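Local coordinates for FYVE, RhoGEF and PH domain-containing protein 5 (Homo sapiens, PDB 3MPX), which activates the small GTPase CDC42 by exchanging its bound GDP for free GTP, and is represented here by its DH and first PH domains, at residues A[83-88]-A[118-123]; A[42-47]-A[77-82]; A[172-177]-A[209-214]; A[165-170]-A[215-220]; A[178-183]-A[195-200]. One frame throughout, in Å; residues are numbered along the deposited sequence.

Contact 1. Residues A[83-88]-A[118-123]; sequences HDLHQG and DHHATH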
# COMPACT_ATOMS: atom_id res chain seq x y z
N HIS A 83 14.55 7.91 6.96
CA HIS A 83 14.48 9.30 6.49
C HIS A 83 15.74 9.70 5.66
O HIS A 83 15.61 10.23 4.56
CB HIS A 83 14.26 10.25 7.66
CG HIS A 83 14.20 11.70 7.26
ND1 HIS A 83 14.88 12.66 7.98
CD2 HIS A 83 13.56 12.29 6.22
CE1 HIS A 83 14.63 13.81 7.36
NE2 HIS A 83 13.85 13.64 6.30
N ASP A 84 16.94 9.37 6.19
CA ASP A 84 18.22 9.67 5.59
C ASP A 84 18.39 8.91 4.29
O ASP A 84 18.90 9.49 3.32
CB ASP A 84 19.37 9.36 6.57
CG ASP A 84 19.45 10.27 7.80
OD1 ASP A 84 18.89 11.40 7.75
OD2 ASP A 84 20.10 9.87 8.80
N LEU A 85 17.93 7.64 4.26
CA LEU A 85 18.01 6.77 3.08
C LEU A 85 17.25 7.39 1.92
O LEU A 85 17.81 7.51 0.83
CB LEU A 85 17.51 5.34 3.39
CG LEU A 85 16.95 4.49 2.23
CD1 LEU A 85 18.04 3.99 1.30
CD2 LEU A 85 16.12 3.34 2.75
N HIS A 86 16.01 7.84 2.19
CA HIS A 86 15.12 8.41 1.20
C HIS A 86 15.50 9.85 0.85
O HIS A 86 15.36 10.24 -0.32
CB HIS A 86 13.67 8.24 1.63
CG HIS A 86 13.28 6.79 1.62
ND1 HIS A 86 12.88 6.15 0.46
CD2 HIS A 86 13.35 5.87 2.61
CE1 HIS A 86 12.67 4.89 0.80
NE2 HIS A 86 12.95 4.68 2.07
N GLN A 87 16.07 10.61 1.82
CA GLN A 87 16.59 11.95 1.53
C GLN A 87 17.65 11.83 0.40
O GLN A 87 17.60 12.59 -0.56
CB GLN A 87 17.19 12.61 2.78
CG GLN A 87 16.21 13.51 3.51
CD GLN A 87 16.81 14.12 4.76
OE1 GLN A 87 17.38 13.44 5.63
NE2 GLN A 87 16.62 15.42 4.91
N GLY A 88 18.52 10.81 0.50
CA GLY A 88 19.54 10.51 -0.49
C GLY A 88 19.00 10.08 -1.84
O GLY A 88 19.50 10.56 -2.87
N ASP A 118 17.90 -2.22 4.26
CA ASP A 118 18.01 -3.19 5.35
C ASP A 118 17.36 -2.63 6.60
O ASP A 118 16.82 -3.40 7.39
CB ASP A 118 19.46 -3.61 5.59
CG ASP A 118 19.96 -4.65 4.60
OD1 ASP A 118 19.17 -5.56 4.23
OD2 ASP A 118 21.15 -4.57 4.21
N HIS A 119 17.36 -1.29 6.74
CA HIS A 119 16.68 -0.56 7.81
C HIS A 119 15.16 -0.79 7.70
O HIS A 119 14.51 -1.01 8.72
CB HIS A 119 17.03 0.93 7.77
CG HIS A 119 18.44 1.21 8.21
ND1 HIS A 119 18.85 1.01 9.52
CD2 HIS A 119 19.49 1.66 7.49
CE1 HIS A 119 20.12 1.35 9.56
NE2 HIS A 119 20.55 1.76 8.37
N HIS A 120 14.63 -0.80 6.45
CA HIS A 120 13.25 -1.17 6.12
C HIS A 120 12.94 -2.59 6.63
O HIS A 120 11.95 -2.77 7.34
CB HIS A 120 12.97 -1.06 4.60
CG HIS A 120 12.50 0.30 4.20
ND1 HIS A 120 11.27 0.80 4.61
CD2 HIS A 120 13.14 1.26 3.49
CE1 HIS A 120 11.19 2.02 4.11
NE2 HIS A 120 12.29 2.33 3.42
N ALA A 121 13.80 -3.57 6.33
CA ALA A 121 13.67 -4.97 6.75
C ALA A 121 13.65 -5.08 8.27
O ALA A 121 12.82 -5.80 8.83
CB ALA A 121 14.82 -5.77 6.19
N THR A 122 14.56 -4.34 8.93
CA THR A 122 14.72 -4.28 10.38
C THR A 122 13.49 -3.62 11.02
O THR A 122 13.03 -4.08 12.07
CB THR A 122 16.04 -3.56 10.69
OG1 THR A 122 17.10 -4.43 10.31
CG2 THR A 122 16.20 -3.21 12.13
N HIS A 123 12.94 -2.56 10.37
CA HIS A 123 11.76 -1.84 10.85
C HIS A 123 10.55 -2.74 10.81
O HIS A 123 9.85 -2.84 11.80
CB HIS A 123 11.52 -0.57 10.03
CG HIS A 123 10.33 0.23 10.48
ND1 HIS A 123 9.38 0.69 9.57
CD2 HIS A 123 9.98 0.65 11.72
CE1 HIS A 123 8.50 1.37 10.28
NE2 HIS A 123 8.81 1.37 11.58

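Contact 2. Residues A[42-47]-A[77-82]; sequences QHLNLD and SELPAI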
# COMPACT_ATOMS: atom_id res chain seq x y z
N GLN A 42 10.00 13.26 7.15
CA GLN A 42 10.53 14.45 7.82
C GLN A 42 9.68 14.73 9.05
O GLN A 42 10.19 14.61 10.17
CB GLN A 42 10.49 15.65 6.84
CG GLN A 42 11.21 16.92 7.30
CD GLN A 42 12.65 16.96 6.86
OE1 GLN A 42 13.55 17.32 7.64
NE2 GLN A 42 12.91 16.61 5.60
N HIS A 43 8.38 15.03 8.84
CA HIS A 43 7.36 15.37 9.85
C HIS A 43 7.06 14.22 10.80
O HIS A 43 6.64 14.46 11.94
CB HIS A 43 6.07 15.88 9.18
CG HIS A 43 6.31 17.17 8.45
ND1 HIS A 43 6.32 17.23 7.06
CD2 HIS A 43 6.66 18.39 8.94
CE1 HIS A 43 6.62 18.48 6.76
NE2 HIS A 43 6.84 19.22 7.85
N LEU A 44 7.33 12.98 10.36
CA LEU A 44 7.21 11.81 11.19
C LEU A 44 8.34 11.86 12.23
O LEU A 44 8.09 11.66 13.41
CB LEU A 44 7.33 10.55 10.34
CG LEU A 44 6.97 9.24 11.04
CD1 LEU A 44 5.50 9.19 11.45
CD2 LEU A 44 7.29 8.09 10.17
N ASN A 45 9.56 12.18 11.79
CA ASN A 45 10.73 12.25 12.67
C ASN A 45 10.67 13.40 13.66
O ASN A 45 11.14 13.26 14.79
CB ASN A 45 11.99 12.30 11.84
CG ASN A 45 12.48 10.93 11.53
OD1 ASN A 45 13.19 10.33 12.32
ND2 ASN A 45 12.00 10.36 10.43
N LEU A 46 10.07 14.52 13.25
CA LEU A 46 9.94 15.69 14.11
C LEU A 46 8.80 15.50 15.09
O LEU A 46 8.99 15.70 16.28
CB LEU A 46 9.74 16.97 13.27
CG LEU A 46 9.71 18.31 14.03
CD1 LEU A 46 11.12 18.79 14.38
CD2 LEU A 46 9.03 19.40 13.21
N ASP A 47 7.61 15.11 14.59
CA ASP A 47 6.40 15.03 15.40
C ASP A 47 6.13 13.67 16.05
O ASP A 47 5.36 13.60 17.02
CB ASP A 47 5.19 15.47 14.56
CG ASP A 47 5.39 16.77 13.77
OD1 ASP A 47 6.35 17.53 14.09
OD2 ASP A 47 4.61 17.02 12.82
N SER A 77 14.36 3.79 16.38
CA SER A 77 15.68 4.20 15.86
C SER A 77 15.78 4.08 14.34
O SER A 77 16.60 4.75 13.71
CB SER A 77 16.79 3.42 16.54
OG SER A 77 16.81 2.08 16.08
N GLU A 78 14.94 3.23 13.76
CA GLU A 78 14.86 2.94 12.34
C GLU A 78 14.32 4.11 11.52
O GLU A 78 14.75 4.29 10.38
CB GLU A 78 14.01 1.69 12.12
CG GLU A 78 14.67 0.41 12.62
CD GLU A 78 16.13 0.22 12.25
OE1 GLU A 78 16.92 -0.16 13.14
OE2 GLU A 78 16.49 0.47 11.07
N LEU A 79 13.43 4.93 12.11
CA LEU A 79 12.80 6.07 11.43
C LEU A 79 13.82 7.08 10.91
O LEU A 79 13.77 7.31 9.70
CB LEU A 79 11.71 6.75 12.27
CG LEU A 79 10.54 5.87 12.79
CD1 LEU A 79 9.50 6.72 13.50
CD2 LEU A 79 9.87 5.07 11.66
N PRO A 80 14.79 7.61 11.72
CA PRO A 80 15.81 8.54 11.17
C PRO A 80 16.70 7.93 10.07
O PRO A 80 17.03 8.61 9.09
CB PRO A 80 16.64 8.93 12.39
CG PRO A 80 15.81 8.61 13.55
CD PRO A 80 14.98 7.44 13.18
N ALA A 81 17.05 6.64 10.22
CA ALA A 81 17.86 5.89 9.27
C ALA A 81 17.13 5.78 7.93
O ALA A 81 17.78 5.83 6.89
CB ALA A 81 18.15 4.50 9.80
N ILE A 82 15.79 5.60 7.98
CA ILE A 82 14.94 5.51 6.78
C ILE A 82 14.83 6.88 6.16
O ILE A 82 15.07 7.00 4.96
CB ILE A 82 13.57 4.83 7.05
CG1 ILE A 82 13.74 3.33 7.36
CG2 ILE A 82 12.58 5.04 5.88
CD1 ILE A 82 12.74 2.74 8.40

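Contact 3. Residues A[172-177]-A[209-214]; sequences RLFQYQ and DRANDS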
# COMPACT_ATOMS: atom_id res chain seq x y z
N ARG A 172 5.63 2.50 0.86
CA ARG A 172 6.49 2.98 -0.22
C ARG A 172 7.19 1.83 -0.96
O ARG A 172 7.43 1.93 -2.17
CB ARG A 172 7.56 3.93 0.33
CG ARG A 172 8.31 4.74 -0.73
CD ARG A 172 7.40 5.64 -1.58
NE ARG A 172 8.17 6.30 -2.62
CZ ARG A 172 7.71 6.62 -3.82
NH1 ARG A 172 8.49 7.24 -4.69
NH2 ARG A 172 6.46 6.33 -4.16
N LEU A 173 7.53 0.76 -0.21
CA LEU A 173 8.18 -0.43 -0.74
C LEU A 173 7.32 -1.14 -1.79
O LEU A 173 7.84 -1.53 -2.82
CB LEU A 173 8.57 -1.37 0.42
CG LEU A 173 9.56 -0.80 1.47
CD1 LEU A 173 9.82 -1.82 2.57
CD2 LEU A 173 10.89 -0.33 0.84
N PHE A 174 5.99 -1.24 -1.56
CA PHE A 174 5.06 -1.86 -2.51
C PHE A 174 4.84 -0.93 -3.75
O PHE A 174 4.61 -1.42 -4.86
CB PHE A 174 3.74 -2.26 -1.82
CG PHE A 174 3.92 -3.19 -0.64
CD1 PHE A 174 4.31 -4.51 -0.82
CD2 PHE A 174 3.67 -2.75 0.66
CE1 PHE A 174 4.48 -5.37 0.28
CE2 PHE A 174 3.85 -3.61 1.76
CZ PHE A 174 4.26 -4.92 1.56
N GLN A 175 5.00 0.39 -3.55
CA GLN A 175 4.93 1.42 -4.57
C GLN A 175 6.12 1.31 -5.52
O GLN A 175 5.91 1.36 -6.74
CB GLN A 175 4.84 2.81 -3.93
CG GLN A 175 3.42 3.16 -3.43
CD GLN A 175 3.36 4.40 -2.56
OE1 GLN A 175 4.29 5.20 -2.48
NE2 GLN A 175 2.25 4.58 -1.87
N TYR A 176 7.35 1.11 -5.00
CA TYR A 176 8.53 0.93 -5.85
C TYR A 176 8.31 -0.30 -6.76
O TYR A 176 8.49 -0.20 -7.96
CB TYR A 176 9.80 0.72 -5.02
CG TYR A 176 10.31 1.91 -4.22
CD1 TYR A 176 10.21 3.20 -4.72
CD2 TYR A 176 11.01 1.72 -3.04
CE1 TYR A 176 10.71 4.29 -4.00
CE2 TYR A 176 11.53 2.79 -2.32
CZ TYR A 176 11.35 4.08 -2.79
OH TYR A 176 11.84 5.13 -2.07
N GLN A 177 7.82 -1.42 -6.18
CA GLN A 177 7.45 -2.65 -6.88
C GLN A 177 6.49 -2.37 -8.03
O GLN A 177 6.80 -2.74 -9.15
CB GLN A 177 6.84 -3.65 -5.91
CG GLN A 177 7.90 -4.40 -5.11
CD GLN A 177 7.35 -5.42 -4.13
OE1 GLN A 177 8.05 -6.36 -3.76
NE2 GLN A 177 6.10 -5.25 -3.66
N ASP A 209 9.17 -9.16 1.33
CA ASP A 209 8.90 -10.53 1.75
C ASP A 209 8.66 -10.56 3.26
O ASP A 209 7.68 -11.14 3.71
CB ASP A 209 10.06 -11.45 1.38
CG ASP A 209 10.02 -11.99 -0.04
OD1 ASP A 209 10.96 -12.73 -0.42
OD2 ASP A 209 9.05 -11.63 -0.78
N ARG A 210 9.52 -9.83 4.01
CA ARG A 210 9.48 -9.70 5.46
C ARG A 210 8.17 -9.02 5.92
O ARG A 210 7.61 -9.40 6.95
CB ARG A 210 10.74 -8.96 5.96
N ALA A 211 7.65 -8.05 5.15
CA ALA A 211 6.40 -7.37 5.50
C ALA A 211 5.23 -8.37 5.52
O ALA A 211 4.50 -8.46 6.50
CB ALA A 211 6.15 -6.23 4.53
N ASN A 212 5.15 -9.19 4.47
CA ASN A 212 4.16 -10.23 4.26
C ASN A 212 4.21 -11.34 5.30
O ASN A 212 3.17 -11.90 5.63
CB ASN A 212 4.34 -10.82 2.87
CG ASN A 212 4.07 -9.82 1.77
OD1 ASN A 212 2.93 -9.39 1.56
ND2 ASN A 212 5.11 -9.39 1.07
N ASP A 213 5.39 -11.67 5.83
CA ASP A 213 5.49 -12.75 6.80
C ASP A 213 5.75 -12.31 8.25
O ASP A 213 5.69 -13.16 9.13
CB ASP A 213 6.52 -13.80 6.34
CG ASP A 213 7.95 -13.33 6.12
OD1 ASP A 213 8.59 -12.84 7.10
OD2 ASP A 213 8.50 -13.58 5.02
N SER A 214 6.04 -11.00 8.51
CA SER A 214 6.34 -10.49 9.87
C SER A 214 5.42 -9.36 10.35
O SER A 214 5.59 -8.88 11.48
CB SER A 214 7.79 -10.03 9.96
OG SER A 214 8.65 -11.14 9.74

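Contact 4. Residues A[165-170]-A[215-220]; sequences RLLRVV and MEQGEN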
# COMPACT_ATOMS: atom_id res chain seq x y z
N ARG A 165 -0.77 5.21 10.70
CA ARG A 165 0.04 6.28 10.12
C ARG A 165 1.50 5.80 9.82
O ARG A 165 2.23 6.51 9.11
CB ARG A 165 0.01 7.51 11.06
CG ARG A 165 -0.15 8.81 10.29
CD ARG A 165 -0.47 9.99 11.18
NE ARG A 165 -1.87 10.03 11.60
CZ ARG A 165 -2.48 11.09 12.11
NH1 ARG A 165 -1.81 12.23 12.27
NH2 ARG A 165 -3.76 11.03 12.46
N LEU A 166 1.93 4.63 10.35
CA LEU A 166 3.27 4.10 10.10
C LEU A 166 3.30 3.03 9.02
O LEU A 166 4.38 2.73 8.50
CB LEU A 166 3.98 3.63 11.38
CG LEU A 166 4.58 4.78 12.17
CD1 LEU A 166 4.28 4.64 13.61
CD2 LEU A 166 6.07 4.94 11.92
N LEU A 167 2.11 2.48 8.63
CA LEU A 167 2.00 1.56 7.50
C LEU A 167 2.47 2.33 6.26
O LEU A 167 3.05 1.74 5.35
CB LEU A 167 0.53 1.13 7.27
CG LEU A 167 -0.21 0.34 8.36
CD1 LEU A 167 -1.68 0.27 8.05
CD2 LEU A 167 0.32 -1.08 8.47
N ARG A 168 2.20 3.67 6.25
CA ARG A 168 2.56 4.61 5.19
C ARG A 168 4.07 4.61 4.90
O ARG A 168 4.47 4.81 3.76
CB ARG A 168 2.04 6.02 5.53
CG ARG A 168 0.65 6.32 4.97
CD ARG A 168 0.04 7.53 5.63
NE ARG A 168 -1.28 7.25 6.20
CZ ARG A 168 -2.00 8.11 6.91
NH1 ARG A 168 -1.54 9.33 7.15
NH2 ARG A 168 -3.19 7.76 7.38
N VAL A 169 4.91 4.30 5.92
CA VAL A 169 6.36 4.14 5.80
C VAL A 169 6.64 2.88 4.95
O VAL A 169 7.27 3.00 3.90
CB VAL A 169 7.04 4.09 7.20
CG1 VAL A 169 8.48 3.57 7.15
CG2 VAL A 169 6.97 5.45 7.88
N VAL A 170 6.13 1.70 5.37
CA VAL A 170 6.29 0.38 4.75
C VAL A 170 5.59 0.28 3.37
O VAL A 170 5.92 -0.59 2.56
CB VAL A 170 5.74 -0.69 5.74
CG1 VAL A 170 5.96 -2.12 5.25
CG2 VAL A 170 6.31 -0.50 7.13
N MSE A 215 4.45 -8.95 9.51
CA MSE A 215 3.47 -7.90 9.80
C MSE A 215 2.08 -8.43 9.56
O MSE A 215 1.79 -8.95 8.47
CB MSE A 215 3.70 -6.69 8.91
CG MSE A 215 4.75 -5.74 9.40
SE MSE A 215 4.91 -4.21 8.17
CE MSE A 215 3.05 -3.51 8.21
N GLU A 216 1.20 -8.28 10.56
CA GLU A 216 -0.19 -8.73 10.42
C GLU A 216 -0.94 -7.94 9.29
O GLU A 216 -1.88 -8.47 8.70
CB GLU A 216 -0.92 -8.65 11.77
N GLN A 217 -0.46 -6.73 8.94
CA GLN A 217 -1.07 -5.90 7.92
C GLN A 217 -0.30 -5.85 6.57
O GLN A 217 -0.76 -5.20 5.62
CB GLN A 217 -1.28 -4.48 8.48
CG GLN A 217 -2.47 -4.34 9.45
CD GLN A 217 -3.83 -4.64 8.82
OE1 GLN A 217 -4.62 -5.44 9.34
NE2 GLN A 217 -4.13 -4.00 7.69
N GLY A 218 0.83 -6.56 6.50
CA GLY A 218 1.70 -6.62 5.32
C GLY A 218 1.04 -7.16 4.06
O GLY A 218 1.16 -6.54 3.00
N GLU A 219 0.35 -8.33 4.16
CA GLU A 219 -0.33 -8.95 3.00
C GLU A 219 -1.44 -8.06 2.48
O GLU A 219 -1.52 -7.83 1.27
CB GLU A 219 -0.85 -10.36 3.33
N ASN A 220 -2.23 -7.47 3.40
CA ASN A 220 -3.31 -6.54 3.06
C ASN A 220 -2.79 -5.24 2.46
O ASN A 220 -3.38 -4.76 1.48
CB ASN A 220 -4.21 -6.25 4.26
CG ASN A 220 -5.58 -5.88 3.80
OD1 ASN A 220 -6.34 -6.72 3.30
ND2 ASN A 220 -5.90 -4.59 3.85

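Contact 5. Residues A[178-183]-A[195-200]; sequences VLLTDY and DNTQGA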
# COMPACT_ATOMS: atom_id res chain seq x y z
N VAL A 178 5.36 -1.67 -7.78
CA VAL A 178 4.40 -1.38 -8.86
C VAL A 178 4.99 -0.40 -9.90
O VAL A 178 4.85 -0.66 -11.10
CB VAL A 178 2.96 -0.97 -8.41
CG1 VAL A 178 2.38 -1.94 -7.39
CG2 VAL A 178 2.88 0.46 -7.89
N LEU A 179 5.66 0.68 -9.46
CA LEU A 179 6.26 1.66 -10.35
C LEU A 179 7.36 1.04 -11.20
O LEU A 179 7.39 1.26 -12.42
CB LEU A 179 6.82 2.87 -9.58
CG LEU A 179 5.85 3.98 -9.24
CD1 LEU A 179 6.10 4.52 -7.86
CD2 LEU A 179 5.97 5.12 -10.22
N LEU A 180 8.26 0.26 -10.56
CA LEU A 180 9.42 -0.34 -11.21
C LEU A 180 9.03 -1.41 -12.21
O LEU A 180 9.71 -1.57 -13.24
CB LEU A 180 10.44 -0.83 -10.19
CG LEU A 180 11.25 0.32 -9.53
CD1 LEU A 180 11.90 -0.12 -8.28
CD2 LEU A 180 12.31 0.89 -10.49
N THR A 181 7.88 -2.07 -11.96
CA THR A 181 7.31 -3.04 -12.90
C THR A 181 6.71 -2.29 -14.11
O THR A 181 6.85 -2.76 -15.22
CB THR A 181 6.34 -3.96 -12.18
OG1 THR A 181 7.10 -4.66 -11.19
CG2 THR A 181 5.65 -4.94 -13.12
N ASP A 182 6.12 -1.10 -13.90
CA ASP A 182 5.62 -0.32 -15.03
C ASP A 182 6.79 0.30 -15.81
O ASP A 182 6.69 0.49 -17.02
CB ASP A 182 4.61 0.74 -14.57
CG ASP A 182 3.20 0.19 -14.57
OD1 ASP A 182 2.41 0.57 -15.47
OD2 ASP A 182 2.89 -0.66 -13.70
N TYR A 183 7.90 0.55 -15.12
CA TYR A 183 9.12 1.09 -15.70
C TYR A 183 9.81 0.05 -16.57
O TYR A 183 10.26 0.38 -17.66
CB TYR A 183 10.05 1.55 -14.57
CG TYR A 183 11.34 2.17 -15.04
CD1 TYR A 183 11.36 3.44 -15.63
CD2 TYR A 183 12.56 1.53 -14.83
CE1 TYR A 183 12.56 4.04 -16.02
CE2 TYR A 183 13.77 2.13 -15.21
CZ TYR A 183 13.76 3.37 -15.81
OH TYR A 183 14.94 3.95 -16.20
N ASP A 195 18.05 -4.78 -16.86
CA ASP A 195 18.78 -5.65 -15.96
C ASP A 195 18.78 -5.10 -14.54
O ASP A 195 18.37 -5.80 -13.61
CB ASP A 195 20.21 -5.88 -16.47
CG ASP A 195 20.34 -7.10 -17.38
OD1 ASP A 195 19.39 -7.37 -18.17
OD2 ASP A 195 21.38 -7.79 -17.29
N ASN A 196 19.20 -3.83 -14.40
CA ASN A 196 19.24 -3.10 -13.13
C ASN A 196 17.86 -2.98 -12.47
O ASN A 196 17.79 -3.08 -11.24
CB ASN A 196 19.83 -1.71 -13.34
CG ASN A 196 21.30 -1.71 -13.67
OD1 ASN A 196 21.98 -2.75 -13.68
ND2 ASN A 196 21.82 -0.53 -13.93
N THR A 197 16.78 -2.77 -13.29
CA THR A 197 15.39 -2.65 -12.82
C THR A 197 14.97 -4.00 -12.18
O THR A 197 14.38 -4.00 -11.11
CB THR A 197 14.44 -2.15 -13.94
OG1 THR A 197 14.90 -0.88 -14.41
CG2 THR A 197 12.99 -2.01 -13.48
N GLN A 198 15.34 -5.12 -12.83
CA GLN A 198 15.10 -6.48 -12.35
C GLN A 198 15.80 -6.70 -11.00
O GLN A 198 15.19 -7.24 -10.07
CB GLN A 198 15.60 -7.49 -13.38
CG GLN A 198 14.59 -7.82 -14.46
CD GLN A 198 15.13 -8.72 -15.54
OE1 GLN A 198 16.22 -8.51 -16.10
NE2 GLN A 198 14.31 -9.68 -15.95
N GLY A 199 17.05 -6.24 -10.91
CA GLY A 199 17.88 -6.31 -9.71
C GLY A 199 17.32 -5.50 -8.57
O GLY A 199 17.30 -5.98 -7.43
N ALA A 200 16.84 -4.27 -8.87
CA ALA A 200 16.17 -3.37 -7.91
C ALA A 200 14.84 -3.98 -7.49
O ALA A 200 14.40 -3.80 -6.36
CB ALA A 200 15.93 -2.02 -8.55

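Contact 1. Residues A[83-88]-A[118-123]
His86 and His120 meet nitrogen to nitrogen across the gap between helices 66-98 and 117-138. His86 NE2 and His120 NE2 lie 2.8 Å apart in a hydrogen bond with an angle of 164° at the hydrogen, close to straight; either nitrogen could be the donor. The side chains approach from opposite directions and the rings touch rim to rim, their planes turned 83° from one another, so neither covers the other's face and this is no stack. His86 has CG anti to its carbonyl carbon (chi1 -67°), which carries NE2 outward to the partner ring. Its other ring nitrogen, ND1, bonds Glu34 OE2 on helix 21-59, so both ring nitrogens are engaged. Relayed in this way, polar bonds join three helices of the DH domain's elongated bundle through its buried interior. Beside the histidine pair, Leu85 adds the apolar part: its CD2 stands 3.7 Å from His120 CD2 and near the plane of that imidazole, a contact at the ring edge. A leucine in place of His120 would probably leave His86 NE2 buried without its mate and take away the edge that Leu85 CD2 packs against. Tyr37 of helix 21-59 meets the His86 ring edge-to-face, while Leu173 of helix 162-184 and Val207 of helix 192-214 touch the His120 side chain.

Contact 2. Residues A[42-47]-A[77-82]
Two long antiparallel helices of the DH bundle, 21-59 and 66-98, pack here through residues 42-47 and 77-82. The axes of these short segments approach to 9.7 Å, and their N-to-C directions differ by 145°. Asn45 and Pro80 form the closest backbone pair, their CA atoms 6.5 Å apart. The Asn45 carboxamide turns its oxygen to the proline: OD1 lies 3.4 Å from Pro80 CG and at a similar distance from the other ring atoms. OD1 is also 3.2 Å from Pro80 N, but a proline nitrogen has no hydrogen to give, so this is contact without a bond. The nitrogen end of the amide is used within its own helix, where Asn45 ND2 donates to Leu41 O one turn back. That bond should limit rotation of the amide and helps explain why OD1 is the atom presented to Pro80. A second, wholly apolar contact lies alongside, with Leu44 CD2 4.2 Å from Leu79 CD1. Both leucines also touch Leu166 of helix 162-184, so the apolar side of the pair faces a third helix. The backbone is irregular in both helices: 42-47 contains a wider pi-type turn at 45-47, and 77-82 is kinked where Leu79 N and Pro80 N make no bond to the preceding turn. Side-by-side packing of long, roughly antiparallel helices is the build of the all-helical DH (RhoGEF) domain, to which both segments belong.

Contact 3. Residues A[172-177]-A[209-214]
Apolar contact between Phe174 and Ala211 carries most of this meeting of helices 162-184 and 192-214. Phe174 CZ, the far corner of the ring, comes within 3.8 Å of Ala211 CB, and the methyl group approaches the ring obliquely. With CG anti to the carbonyl carbon (chi1 -57°), the phenylalanine extends its ring toward the second helix, although its CB does not point straight there. The same ring touches Leu221 and Val225 of helix 218-230, so it sits between helices 192-214 and 218-230.

A weaker, amide-to-aromatic contact lies beside it. Asn212 ND2 is 4.1 Å from Phe174 CE1, at the edge of the ring and near its plane, and the two side chains slide past each other in opposite directions. Amide and ring planes stand 67° apart, so the amide does not lie flat on the phenyl group.

The polar bonds of segment 172-177 lie within it or run to residues outside both segments. Arg172 NH2 donates to Gln175 OE1 at 3.0 Å, the acceptor lying close to the guanidinium plane, while Arg172 NH1 forms a salt bridge with Glu34 OE1 on helix 21-59. Tyr176 OH also bonds Glu34 OE1. Toward the second helix, Gln177 OE1 bonds Thr208 OG1, just ahead of 209-214. Helix 162-184 thus packs on helix 21-59 by one side and on helix 192-214 by another, as a helix inside the DH (RhoGEF) bundle does.

Contact 4. Residues A[165-170]-A[215-220]
Asn220 OD1 accepts two hydrogen bonds, one from Phe244 N, at the start of strand 244-254 of the PH domain, and one from Lys223 NZ on its own helix 218-230. Residues 215-220 are thereby tied toward the PH domain, while their other side rests on residues 165-170 through apolar contacts. Met215, modelled as selenomethionine, contributes most. Its SE lies 3.7 Å from Val170 CG1, with Val170 CG2 slightly farther away, and these two side chains reach toward each other tip to tip. A bend at the last torsion (chi3 58°) then swings the methyl group to the leucine one turn earlier, where Met215 CE stands 3.7 Å from Leu167 CD2. Met215 is the first residue after helix 192-214 to leave helical backbone angles, so the contact sits at the turn into helix 218-230, the helix that leads on from the DH bundle toward the PH domain. Leu167 CD2 also meets the aliphatic base of Gln217, approaching CB to 3.8 Å. Gln217 has CG anti to its carbonyl carbon and its chain bends at chi2, which turns the amide aside from this methyl. Leu167 touches Leu238 as well, in the loop between strands 231-232 and 244-254.

Contact 5. Residues A[178-183]-A[195-200]
With chi1 at -178°, the Tyr183 ring is swung away from its own backbone nitrogen and lies across toward helix 192-214, and Thr197 has OG1 beside its backbone N (chi1 -59°), which leaves CG2 anti to that nitrogen. Thr197 OG1 lies 3.3 Å from Tyr183 CE2, at the ring edge and in its plane, so the hydroxyl meets the rim and not the pi face. The polar partner of this hydroxyl is Glu193 O, one turn earlier in its own helix; Tyr183 OH likewise bonds Glu193, at OE1. The methyl branch of Thr197 turns to the other helix: CG2 sits 3.3 Å from Leu180 O and 4.2 Å from Leu180 CD2. Leu180 also spans to the next turn, its CD1 4.5 Å from Ala200 CB, a looser contact. A glycine in place of Thr197 would probably open a gap between Leu180 and the Tyr183 ring edge and leave Glu193 O without its hydroxyl partner. The CA atoms of Leu180 and Thr197 are the nearest pair, 6.6 Å apart, and the axes of these short segments come to 9.9 Å with N-to-C directions 160° apart. This nearly antiparallel packing joins helices 162-184 and 192-214 near their connection. Phe110 of the short helix 108-111 covers Leu180 and Ala200, while Leu179 turns to Ile26 and Leu30 of helix 21-59.

All five contacts lie in the DH helical bundle or, for contact 4, at its passage toward the PH domain. Contacts 1 and 2 share helix 66-98, with centres 10 Å apart, and are joined directly: His119 ND1 lies 2.9 Å from Glu78 OE2, a probable hydrogen bond. Contacts 3, 4 and 5 are strung along helix 162-184; contact 5 is nested within the loop closed by contact 3, and contact 3 within that of contact 4, only 8 Å away between centres. Contact 2 meets contact 4 through Leu44 CD2 and Val169 CG2, 3.5 Å apart. Glu34 of helix 21-59 bonds residues of both contacts 1 and 3. Contacts 2 and 5 are most distant, with centres 27 Å apart.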